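Local coordinates for endo-beta-mannanase (Opitutaceae bacterium TAV5, PDB 7BOB), which probably removes mannose units from the ends of beta-1,4-linked mannans as a homotrimeric family 5 glycoside hydrolase of a termite hindgut bacterium, at residues A[289-292]-A[293-297]. Numbering follows the deposited sequence.
Sequences RAAA and PHTDA
T295 turns its CG2 anti to its own carbonyl carbon and sets OG1 between the backbone N and that carbon (chi1 59°), which brings the methyl alongside A291 and the hydroxyl towards the preceding turn. CG2 of T295 lies 3.8 Å from CB of A291, side by side, and 3.5 Å from the carbonyl O of A291. That oxygen is the main acceptor here: N of T295 binds O of A291 at 2.9 Å, nearly in line with the C=O (164° at the oxygen), while N of H294 reaches the same oxygen in a weak, bent bond. One residue on, N of D296 donates to O of A292 at 3.1 Å, tilted 23° from the carbonyl plane. The ring of P293 follows directly, its CD 3.5 Å from CB of A292 and also 3.5 Å from O of A290. The hydroxyl of T295 makes a weak hydrogen bond to O of G350. A valine at T295 would probably leave that carbonyl without this partner. E491 and I492 of a second subunit meet A290 and A291, placing the turn at the trimer interface. A type I turn from R289 to A292 thus runs into the first turn of helix 292-309, with proline at an early position where no N-H is needed, a helix start that leads from strand 277-282 towards strand 311-316 in the family 5 (beta/alpha)8 barrel.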
ATOM      1  N   ARG A 289      35.929  10.587 -15.536  1.00 56.12           N
ATOM      2  CA  ARG A 289      36.769  11.766 -15.698  1.00 59.07           C
ATOM      3  C   ARG A 289      35.934  13.036 -15.610  1.00 58.34           C
ATOM      4  O   ARG A 289      36.318  13.994 -14.932  1.00 59.26           O
ATOM      5  CB  ARG A 289      37.510  11.690 -17.036  1.00 62.44           C
ATOM      6  CG  ARG A 289      38.530  12.786 -17.267  1.00 74.47           C
ATOM      7  CD  ARG A 289      38.468  13.327 -18.701  1.00 76.40           C
ATOM      8  NE  ARG A 289      39.090  14.655 -18.799  1.00 88.66           N
ATOM      9  CZ  ARG A 289      38.452  15.815 -18.633  1.00 85.89           C
ATOM     10  NH1 ARG A 289      37.149  15.841 -18.354  1.00 81.76           N
ATOM     11  NH2 ARG A 289      39.129  16.960 -18.746  1.00 91.22           N
ATOM     12  N   ALA A 290      34.754  13.035 -16.238  1.00 57.59           N
ATOM     13  CA  ALA A 290      33.890  14.211 -16.193  1.00 60.85           C
ATOM     14  C   ALA A 290      33.475  14.560 -14.770  1.00 53.34           C
ATOM     15  O   ALA A 290      33.264  15.732 -14.458  1.00 54.47           O
ATOM     16  CB  ALA A 290      32.660  13.988 -17.068  1.00 59.65           C
ATOM     17  N   ALA A 291      33.385  13.569 -13.885  1.00 55.06           N
ATOM     18  CA  ALA A 291      32.965  13.827 -12.513  1.00 52.87           C
ATOM     19  C   ALA A 291      34.090  14.308 -11.614  1.00 48.98           C
ATOM     20  O   ALA A 291      33.807  14.707 -10.477  1.00 47.19           O
ATOM     21  CB  ALA A 291      32.357  12.564 -11.896  1.00 48.29           C
ATOM     22  N   ALA A 292      35.342  14.269 -12.084  1.00 48.95           N
ATOM     23  CA  ALA A 292      36.502  14.499 -11.214  1.00 48.24           C
ATOM     24  C   ALA A 292      36.441  15.803 -10.421  1.00 48.89           C
ATOM     25  O   ALA A 292      36.654  15.761  -9.198  1.00 47.31           O
ATOM     26  CB  ALA A 292      37.786  14.409 -12.053  1.00 51.66           C
ATOM     27  N   PRO A 293      36.141  16.969 -11.012  1.00 51.16           N
ATOM     28  CA  PRO A 293      36.068  18.180 -10.167  1.00 50.43           C
ATOM     29  C   PRO A 293      35.072  18.033  -9.032  1.00 53.15           C
ATOM     30  O   PRO A 293      35.336  18.498  -7.912  1.00 47.38           O
ATOM     31  CB  PRO A 293      35.645  19.289 -11.144  1.00 48.35           C
ATOM     32  CG  PRO A 293      35.844  18.718 -12.522  1.00 55.79           C
ATOM     33  CD  PRO A 293      35.706  17.236 -12.398  1.00 51.18           C
ATOM     34  N   HIS A 294      33.944  17.341  -9.283  1.00 48.51           N
ATOM     35  CA  HIS A 294      32.873  17.278  -8.290  1.00 47.11           C
ATOM     36  C   HIS A 294      33.126  16.212  -7.230  1.00 47.00           C
ATOM     37  O   HIS A 294      32.832  16.437  -6.048  1.00 45.79           O
ATOM     38  CB  HIS A 294      31.539  17.051  -8.991  1.00 46.66           C
ATOM     39  CG  HIS A 294      31.309  18.008 -10.116  1.00 51.34           C
ATOM     40  ND1 HIS A 294      31.185  19.368  -9.916  1.00 52.54           N
ATOM     41  CD2 HIS A 294      31.227  17.810 -11.452  1.00 49.58           C
ATOM     42  CE1 HIS A 294      31.009  19.964 -11.082  1.00 53.85           C
ATOM     43  NE2 HIS A 294      31.033  19.042 -12.031  1.00 52.08           N
ATOM     44  N   THR A 295      33.660  15.047  -7.622  1.00 44.38           N
ATOM     45  CA  THR A 295      33.944  14.027  -6.622  1.00 43.89           C
ATOM     46  C   THR A 295      35.043  14.493  -5.677  1.00 45.24           C
ATOM     47  O   THR A 295      35.009  14.213  -4.469  1.00 43.40           O
ATOM     48  CB  THR A 295      34.318  12.708  -7.310  1.00 47.78           C
ATOM     49  OG1 THR A 295      35.472  12.888  -8.146  1.00 44.20           O
ATOM     50  CG2 THR A 295      33.128  12.222  -8.174  1.00 45.70           C
ATOM     51  N   ASP A 296      36.003  15.249  -6.204  1.00 45.96           N
ATOM     52  CA  ASP A 296      37.088  15.775  -5.378  1.00 48.23           C
ATOM     53  C   ASP A 296      36.556  16.745  -4.319  1.00 45.78           C
ATOM     54  O   ASP A 296      36.878  16.627  -3.127  1.00 46.19           O
ATOM     55  CB  ASP A 296      38.124  16.418  -6.307  1.00 48.44           C
ATOM     56  CG  ASP A 296      39.120  17.262  -5.591  1.00 47.90           C
ATOM     57  OD1 ASP A 296      39.864  16.739  -4.746  1.00 49.28           O
ATOM     58  OD2 ASP A 296      39.163  18.460  -5.896  1.00 53.00           O
ATOM     59  N   ALA A 297      35.699  17.683  -4.730  1.00 44.35           N
ATOM     60  CA  ALA A 297      35.123  18.623  -3.765  1.00 46.57           C
ATOM     61  C   ALA A 297      34.213  17.908  -2.771  1.00 47.96           C
ATOM     62  O   ALA A 297      34.203  18.245  -1.576  1.00 43.71           O
ATOM     63  CB  ALA A 297      34.349  19.727  -4.490  1.00 43.51           C
TER